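Local coordinates for hydroxylase (Rhodococcus sp., PDB 2OR0), which probably acts as a flavin-dependent hydroxylase of the acyl-CoA dehydrogenase-like family, using reduced flavin to insert one oxygen atom from molecular oxygen, at residues F254-G268 and F373-H386. Sequence-based numbering, arbitrary orientation.
Sequences FPLGITAAVIGITEG and FWRDAHAGLAHAVH
Thr259 OG1 is gripped by His386 NE2, 2.9 Å away at the imidazole edge, and by the amide of Gln341 from helix 331-356. With CG anti to its carbonyl carbon (chi1 -58°), His386, in the 3-10 turn 384-386, turns its ring back toward Gly380, where ND1 donates in the ring plane to Gly380 O at 2.9 Å, a bent bond. That carbonyl also accepts His383 N from the opposite face of its plane. Ile258 CG2 and Val262 CG2 press obliquely on His386 CE1.

One residue earlier, Val385 spreads its methyls: CG1 lies 3.5 Å from Phe254 CE2 and CG2 the same distance from Ile258 CG2. Ile258 CD1 sits over one face of the His383 ring, a CH-pi contact 3.9 Å from the centroid, while His383 ND1 takes the Val385 N-H in plane, 3.0 Å away and nearly straight (175°). With an alanine in place of His383, the Val385 amide would probably lose this acceptor and a gap would open beside Ile258 CD1 and Phe254 CZ.

The segments of helices 250-277 and 370-381 that meet here run antiparallel, with a crossing angle of -161°, in the helical C-terminal domain of the acyl-CoA dehydrogenase fold. Close packing continues along them: Val262 CG2 lies 3.9 Å from Gly380 C, so that a beta carbon on Gly380 would clash with it, and Ile265 CG2 nestles against the Phe373-Ala377 backbone. Gly268 CA covers one face of the Phe373 ring.

The chemistry is thus divided: apolar packing joins the helices, whereas His386 ties the turn after Gly380 to Thr259, fixing both ring nitrogens within a largely buried interface.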
ATOM      1  N   PHE A 254       0.748  -6.395  -4.471  1.00 26.94           N
ATOM      2  CA  PHE A 254       1.496  -5.709  -3.413  1.00 27.17           C
ATOM      3  C   PHE A 254       1.503  -4.195  -3.696  1.00 25.97           C
ATOM      4  O   PHE A 254       1.051  -3.435  -2.866  1.00 26.43           O
ATOM      5  CB  PHE A 254       2.905  -6.343  -3.192  1.00 27.16           C
ATOM      6  CG  PHE A 254       3.900  -5.435  -2.477  1.00 28.25           C
ATOM      7  CD1 PHE A 254       3.638  -4.924  -1.211  1.00 28.98           C
ATOM      8  CD2 PHE A 254       5.112  -5.113  -3.087  1.00 29.67           C
ATOM      9  CE1 PHE A 254       4.561  -4.082  -0.587  1.00 29.45           C
ATOM     10  CE2 PHE A 254       6.042  -4.289  -2.459  1.00 28.05           C
ATOM     11  CZ  PHE A 254       5.760  -3.781  -1.215  1.00 28.60           C
ATOM     12  N   PRO A 255       1.975  -3.759  -4.875  1.00 26.04           N
ATOM     13  CA  PRO A 255       1.898  -2.324  -5.176  1.00 26.18           C
ATOM     14  C   PRO A 255       0.484  -1.725  -5.347  1.00 27.55           C
ATOM     15  O   PRO A 255       0.356  -0.492  -5.361  1.00 27.63           O
ATOM     16  CB  PRO A 255       2.660  -2.205  -6.479  1.00 25.93           C
ATOM     17  CG  PRO A 255       3.512  -3.390  -6.543  1.00 25.97           C
ATOM     18  CD  PRO A 255       2.666  -4.481  -5.945  1.00 25.68           C
ATOM     19  N   LEU A 256      -0.560  -2.567  -5.437  1.00 27.41           N
ATOM     20  CA  LEU A 256      -1.917  -2.086  -5.757  1.00 26.89           C
ATOM     21  C   LEU A 256      -2.473  -1.249  -4.623  1.00 26.15           C
ATOM     22  O   LEU A 256      -3.016  -0.157  -4.840  1.00 26.10           O
ATOM     23  CB  LEU A 256      -2.872  -3.261  -6.071  1.00 26.81           C
ATOM     24  CG  LEU A 256      -4.357  -2.942  -6.359  1.00 27.68           C
ATOM     25  CD1 LEU A 256      -4.503  -2.190  -7.690  1.00 24.62           C
ATOM     26  CD2 LEU A 256      -5.212  -4.234  -6.365  1.00 26.34           C
ATOM     27  N   GLY A 257      -2.344  -1.767  -3.403  1.00 25.20           N
ATOM     28  CA  GLY A 257      -2.787  -1.039  -2.227  1.00 24.91           C
ATOM     29  C   GLY A 257      -2.055   0.274  -2.020  1.00 24.63           C
ATOM     30  O   GLY A 257      -2.653   1.277  -1.600  1.00 25.42           O
ATOM     31  N   ILE A 258      -0.759   0.262  -2.303  1.00 24.01           N
ATOM     32  CA  ILE A 258       0.110   1.408  -2.072  1.00 23.93           C
ATOM     33  C   ILE A 258      -0.221   2.554  -3.075  1.00 22.96           C
ATOM     34  O   ILE A 258      -0.422   3.683  -2.680  1.00 23.28           O
ATOM     35  CB  ILE A 258       1.610   0.980  -2.191  1.00 23.55           C
ATOM     36  CG1 ILE A 258       2.038   0.205  -0.930  1.00 23.96           C
ATOM     37  CG2 ILE A 258       2.496   2.176  -2.386  1.00 24.12           C
ATOM     38  CD1 ILE A 258       3.322  -0.573  -1.104  1.00 23.98           C
ATOM     39  N   THR A 259      -0.269   2.226  -4.357  1.00 23.08           N
ATOM     40  CA  THR A 259      -0.625   3.193  -5.402  1.00 23.34           C
ATOM     41  C   THR A 259      -2.094   3.624  -5.315  1.00 23.70           C
ATOM     42  O   THR A 259      -2.402   4.808  -5.477  1.00 24.12           O
ATOM     43  CB  THR A 259      -0.231   2.662  -6.775  1.00 23.18           C
ATOM     44  OG1 THR A 259       1.164   2.365  -6.730  1.00 24.25           O
ATOM     45  CG2 THR A 259      -0.485   3.695  -7.881  1.00 19.32           C
ATOM     46  N   ALA A 260      -2.998   2.701  -4.982  1.00 23.76           N
ATOM     47  CA  ALA A 260      -4.380   3.107  -4.672  1.00 22.85           C
ATOM     48  C   ALA A 260      -4.448   4.156  -3.559  1.00 23.67           C
ATOM     49  O   ALA A 260      -5.184   5.137  -3.669  1.00 23.69           O
ATOM     50  CB  ALA A 260      -5.250   1.897  -4.326  1.00 23.31           C
ATOM     51  N   ALA A 261      -3.678   3.959  -2.482  1.00 23.56           N
ATOM     52  CA  ALA A 261      -3.624   4.932  -1.390  1.00 22.59           C
ATOM     53  C   ALA A 261      -3.143   6.276  -1.890  1.00 22.31           C
ATOM     54  O   ALA A 261      -3.785   7.271  -1.608  1.00 23.46           O
ATOM     55  CB  ALA A 261      -2.742   4.427  -0.238  1.00 22.55           C
ATOM     56  N   VAL A 262      -2.063   6.303  -2.677  1.00 22.13           N
ATOM     57  CA  VAL A 262      -1.589   7.554  -3.270  1.00 22.13           C
ATOM     58  C   VAL A 262      -2.685   8.229  -4.142  1.00 22.74           C
ATOM     59  O   VAL A 262      -2.908   9.435  -4.051  1.00 21.70           O
ATOM     60  CB  VAL A 262      -0.298   7.357  -4.085  1.00 22.93           C
ATOM     61  CG1 VAL A 262       0.066   8.639  -4.868  1.00 21.39           C
ATOM     62  CG2 VAL A 262       0.883   6.949  -3.141  1.00 22.81           C
ATOM     63  N   ILE A 263      -3.358   7.439  -4.984  1.00 22.79           N
ATOM     64  CA  ILE A 263      -4.416   7.982  -5.813  1.00 22.84           C
ATOM     65  C   ILE A 263      -5.550   8.599  -5.000  1.00 22.20           C
ATOM     66  O   ILE A 263      -5.949   9.715  -5.276  1.00 22.65           O
ATOM     67  CB  ILE A 263      -4.908   6.967  -6.896  1.00 22.93           C
ATOM     68  CG1 ILE A 263      -3.738   6.686  -7.872  1.00 23.36           C
ATOM     69  CG2 ILE A 263      -6.073   7.576  -7.660  1.00 21.74           C
ATOM     70  CD1 ILE A 263      -3.927   5.467  -8.825  1.00 22.69           C
ATOM     71  N   GLY A 264      -6.052   7.878  -4.002  1.00 22.00           N
ATOM     72  CA  GLY A 264      -7.115   8.388  -3.148  1.00 21.43           C
ATOM     73  C   GLY A 264      -6.698   9.588  -2.321  1.00 22.22           C
ATOM     74  O   GLY A 264      -7.511  10.495  -2.050  1.00 21.88           O
ATOM     75  N   ILE A 265      -5.426   9.623  -1.916  1.00 21.08           N
ATOM     76  CA  ILE A 265      -4.913  10.815  -1.248  1.00 21.56           C
ATOM     77  C   ILE A 265      -5.031  12.048  -2.165  1.00 21.20           C
ATOM     78  O   ILE A 265      -5.428  13.099  -1.730  1.00 21.54           O
ATOM     79  CB  ILE A 265      -3.435  10.629  -0.735  1.00 21.27           C
ATOM     80  CG1 ILE A 265      -3.424   9.690   0.464  1.00 21.95           C
ATOM     81  CG2 ILE A 265      -2.817  11.979  -0.362  1.00 20.94           C
ATOM     82  CD1 ILE A 265      -2.045   8.963   0.712  1.00 22.12           C
ATOM     83  N   THR A 266      -4.675  11.908  -3.429  1.00 21.83           N
ATOM     84  CA  THR A 266      -4.736  13.054  -4.333  1.00 22.11           C
ATOM     85  C   THR A 266      -6.174  13.440  -4.620  1.00 22.47           C
ATOM     86  O   THR A 266      -6.456  14.603  -4.815  1.00 22.53           O
ATOM     87  CB  THR A 266      -3.947  12.829  -5.643  1.00 21.66           C
ATOM     88  OG1 THR A 266      -4.554  11.792  -6.431  1.00 20.49           O
ATOM     89  CG2 THR A 266      -2.480  12.468  -5.330  1.00 21.30           C
ATOM     90  N   GLU A 267      -7.079  12.462  -4.575  1.00 22.89           N
ATOM     91  CA  GLU A 267      -8.511  12.713  -4.695  1.00 23.60           C
ATOM     92  C   GLU A 267      -9.055  13.483  -3.475  1.00 24.33           C
ATOM     93  O   GLU A 267      -9.853  14.406  -3.627  1.00 24.58           O
ATOM     94  CB  GLU A 267      -9.261  11.388  -4.913  1.00 23.67           C
ATOM     95  CG  GLU A 267      -9.150  10.857  -6.324  1.00 24.46           C
ATOM     96  CD  GLU A 267      -9.722   9.445  -6.528  1.00 25.48           C
ATOM     97  OE1 GLU A 267     -10.033   8.743  -5.541  1.00 28.34           O
ATOM     98  OE2 GLU A 267      -9.821   9.033  -7.705  1.00 29.48           O
ATOM     99  N   GLY A 268      -8.604  13.119  -2.274  1.00 24.02           N
ATOM    100  CA  GLY A 268      -8.798  13.934  -1.079  1.00 24.34           C
ATOM    101  C   GLY A 268      -8.308  15.381  -1.210  1.00 25.30           C
ATOM    102  O   GLY A 268      -9.019  16.295  -0.817  1.00 25.58           O
ATOM    103  N   PHE A 373      -2.975  16.314   2.769  1.00 23.98           N
ATOM    104  CA  PHE A 373      -3.126  15.376   1.651  1.00 22.83           C
ATOM    105  C   PHE A 373      -2.009  15.583   0.668  1.00 21.60           C
ATOM    106  O   PHE A 373      -1.441  14.628   0.183  1.00 21.42           O
ATOM    107  CB  PHE A 373      -4.500  15.496   0.970  1.00 22.58           C
ATOM    108  CG  PHE A 373      -5.643  14.975   1.822  1.00 23.02           C
ATOM    109  CD1 PHE A 373      -6.000  13.630   1.791  1.00 22.01           C
ATOM    110  CD2 PHE A 373      -6.349  15.836   2.658  1.00 23.92           C
ATOM    111  CE1 PHE A 373      -7.045  13.167   2.572  1.00 23.99           C
ATOM    112  CE2 PHE A 373      -7.404  15.381   3.470  1.00 22.86           C
ATOM    113  CZ  PHE A 373      -7.755  14.042   3.413  1.00 23.67           C
ATOM    114  N   TRP A 374      -1.652  16.838   0.414  1.00 21.49           N
ATOM    115  CA  TRP A 374      -0.589  17.128  -0.535  1.00 21.13           C
ATOM    116  C   TRP A 374       0.789  16.541  -0.073  1.00 21.84           C
ATOM    117  O   TRP A 374       1.501  15.912  -0.871  1.00 21.69           O
ATOM    118  CB  TRP A 374      -0.536  18.646  -0.809  1.00 22.33           C
ATOM    119  CG  TRP A 374       0.653  19.047  -1.641  1.00 21.47           C
ATOM    120  CD1 TRP A 374       0.778  18.976  -3.003  1.00 22.62           C
ATOM    121  CD2 TRP A 374       1.863  19.599  -1.151  1.00 23.00           C
ATOM    122  NE1 TRP A 374       2.017  19.447  -3.392  1.00 23.00           N
ATOM    123  CE2 TRP A 374       2.709  19.824  -2.271  1.00 22.39           C
ATOM    124  CE3 TRP A 374       2.333  19.927   0.137  1.00 23.83           C
ATOM    125  CZ2 TRP A 374       3.996  20.355  -2.143  1.00 21.81           C
ATOM    126  CZ3 TRP A 374       3.629  20.446   0.257  1.00 23.47           C
ATOM    127  CH2 TRP A 374       4.434  20.653  -0.883  1.00 22.55           C
ATOM    128  N   ARG A 375       1.144  16.742   1.201  1.00 21.48           N
ATOM    129  CA  ARG A 375       2.398  16.181   1.758  1.00 21.53           C
ATOM    130  C   ARG A 375       2.319  14.648   1.808  1.00 21.70           C
ATOM    131  O   ARG A 375       3.295  13.970   1.501  1.00 21.70           O
ATOM    132  CB  ARG A 375       2.678  16.733   3.167  1.00 20.60           C
ATOM    133  CG  ARG A 375       3.020  18.260   3.212  1.00 21.17           C
ATOM    134  CD  ARG A 375       3.309  18.737   4.663  1.00 21.40           C
ATOM    135  NE  ARG A 375       2.095  18.815   5.482  1.00 23.74           N
ATOM    136  CZ  ARG A 375       1.760  17.939   6.426  1.00 25.11           C
ATOM    137  NH1 ARG A 375       2.527  16.880   6.657  1.00 25.18           N
ATOM    138  NH2 ARG A 375       0.645  18.111   7.134  1.00 25.03           N
ATOM    139  N   ASP A 376       1.163  14.108   2.207  1.00 21.78           N
ATOM    140  CA  ASP A 376       0.976  12.639   2.218  1.00 23.35           C
ATOM    141  C   ASP A 376       1.253  12.017   0.835  1.00 22.93           C
ATOM    142  O   ASP A 376       1.868  10.942   0.715  1.00 23.98           O
ATOM    143  CB  ASP A 376      -0.446  12.267   2.654  1.00 22.61           C
ATOM    144  CG  ASP A 376      -0.745  12.593   4.119  1.00 27.08           C
ATOM    145  OD1 ASP A 376       0.185  12.856   4.937  1.00 30.84           O
ATOM    146  OD2 ASP A 376      -1.956  12.587   4.474  1.00 29.49           O
ATOM    147  N   ALA A 377       0.792  12.673  -0.221  1.00 22.85           N
ATOM    148  CA  ALA A 377       0.960  12.120  -1.565  1.00 22.40           C
ATOM    149  C   ALA A 377       2.435  12.037  -1.903  1.00 21.91           C
ATOM    150  O   ALA A 377       2.884  11.060  -2.455  1.00 21.92           O
ATOM    151  CB  ALA A 377       0.215  12.970  -2.633  1.00 22.00           C
ATOM    152  N   HIS A 378       3.172  13.100  -1.609  1.00 21.93           N
ATOM    153  CA  HIS A 378       4.645  13.114  -1.777  1.00 21.20           C
ATOM    154  C   HIS A 378       5.390  12.098  -0.915  1.00 20.69           C
ATOM    155  O   HIS A 378       6.318  11.451  -1.392  1.00 21.58           O
ATOM    156  CB  HIS A 378       5.187  14.523  -1.554  1.00 19.99           C
ATOM    157  CG  HIS A 378       4.903  15.410  -2.707  1.00 21.96           C
ATOM    158  ND1 HIS A 378       5.631  15.356  -3.874  1.00 23.55           N
ATOM    159  CD2 HIS A 378       3.904  16.291  -2.924  1.00 23.11           C
ATOM    160  CE1 HIS A 378       5.120  16.209  -4.746  1.00 24.92           C
ATOM    161  NE2 HIS A 378       4.060  16.774  -4.198  1.00 23.79           N
ATOM    162  N   ALA A 379       5.009  11.966   0.342  1.00 21.42           N
ATOM    163  CA  ALA A 379       5.565  10.857   1.148  1.00 22.34           C
ATOM    164  C   ALA A 379       5.307   9.507   0.489  1.00 22.76           C
ATOM    165  O   ALA A 379       6.231   8.700   0.361  1.00 23.04           O
ATOM    166  CB  ALA A 379       4.987  10.855   2.510  1.00 21.76           C
ATOM    167  N   GLY A 380       4.052   9.247   0.091  1.00 22.72           N
ATOM    168  CA  GLY A 380       3.727   7.988  -0.616  1.00 22.65           C
ATOM    169  C   GLY A 380       4.525   7.740  -1.896  1.00 23.13           C
ATOM    170  O   GLY A 380       4.911   6.603  -2.199  1.00 23.36           O
ATOM    171  N   LEU A 381       4.811   8.799  -2.649  1.00 23.29           N
ATOM    172  CA  LEU A 381       5.550   8.663  -3.915  1.00 24.06           C
ATOM    173  C   LEU A 381       6.982   8.183  -3.728  1.00 25.02           C
ATOM    174  O   LEU A 381       7.585   7.655  -4.685  1.00 25.11           O
ATOM    175  CB  LEU A 381       5.566  10.003  -4.712  1.00 24.42           C
ATOM    176  CG  LEU A 381       6.032   9.951  -6.178  1.00 23.56           C
ATOM    177  CD1 LEU A 381       5.115   9.007  -6.955  1.00 22.99           C
ATOM    178  CD2 LEU A 381       6.080  11.343  -6.891  1.00 24.31           C
ATOM    179  N   ALA A 382       7.543   8.417  -2.532  1.00 25.61           N
ATOM    180  CA  ALA A 382       8.932   8.015  -2.195  1.00 26.71           C
ATOM    181  C   ALA A 382       9.097   6.495  -1.967  1.00 27.24           C
ATOM    182  O   ALA A 382      10.202   5.990  -1.885  1.00 28.27           O
ATOM    183  CB  ALA A 382       9.423   8.796  -0.950  1.00 25.99           C
ATOM    184  N   HIS A 383       7.994   5.758  -1.874  1.00 27.94           N
ATOM    185  CA  HIS A 383       8.074   4.300  -1.717  1.00 27.45           C
ATOM    186  C   HIS A 383       8.784   3.623  -2.882  1.00 26.95           C
ATOM    187  O   HIS A 383       8.704   4.068  -4.030  1.00 27.93           O
ATOM    188  CB  HIS A 383       6.675   3.699  -1.508  1.00 27.73           C
ATOM    189  CG  HIS A 383       6.693   2.300  -0.956  1.00 26.25           C
ATOM    190  ND1 HIS A 383       7.043   1.206  -1.715  1.00 24.69           N
ATOM    191  CD2 HIS A 383       6.399   1.825   0.278  1.00 25.28           C
ATOM    192  CE1 HIS A 383       6.965   0.114  -0.972  1.00 26.12           C
ATOM    193  NE2 HIS A 383       6.560   0.463   0.235  1.00 28.61           N
ATOM    194  N   ALA A 384       9.463   2.524  -2.587  1.00 26.10           N
ATOM    195  CA  ALA A 384      10.242   1.782  -3.588  1.00 25.68           C
ATOM    196  C   ALA A 384       9.403   1.311  -4.764  1.00 24.67           C
ATOM    197  O   ALA A 384       9.915   1.208  -5.880  1.00 24.16           O
ATOM    198  CB  ALA A 384      10.969   0.551  -2.910  1.00 26.08           C
ATOM    199  N   VAL A 385       8.116   1.038  -4.535  1.00 24.46           N
ATOM    200  CA  VAL A 385       7.254   0.581  -5.640  1.00 25.13           C
ATOM    201  C   VAL A 385       6.918   1.690  -6.633  1.00 25.29           C
ATOM    202  O   VAL A 385       6.322   1.413  -7.679  1.00 26.47           O
ATOM    203  CB  VAL A 385       5.942  -0.161  -5.209  1.00 24.98           C
ATOM    204  CG1 VAL A 385       6.264  -1.397  -4.391  1.00 25.23           C
ATOM    205  CG2 VAL A 385       5.008   0.760  -4.450  1.00 23.77           C
ATOM    206  N   HIS A 386       7.332   2.922  -6.333  1.00 24.40           N
ATOM    207  CA  HIS A 386       7.178   4.011  -7.287  1.00 23.46           C
ATOM    208  C   HIS A 386       8.415   4.411  -8.064  1.00 24.01           C
ATOM    209  O   HIS A 386       8.310   5.289  -8.920  1.00 24.01           O
ATOM    210  CB  HIS A 386       6.517   5.224  -6.619  1.00 23.63           C
ATOM    211  CG  HIS A 386       5.181   4.901  -6.031  1.00 22.39           C
ATOM    212  ND1 HIS A 386       4.822   5.243  -4.747  1.00 22.30           N
ATOM    213  CD2 HIS A 386       4.140   4.202  -6.540  1.00 19.70           C
ATOM    214  CE1 HIS A 386       3.603   4.796  -4.503  1.00 22.55           C
ATOM    215  NE2 HIS A 386       3.172   4.156  -5.578  1.00 19.46           N
TER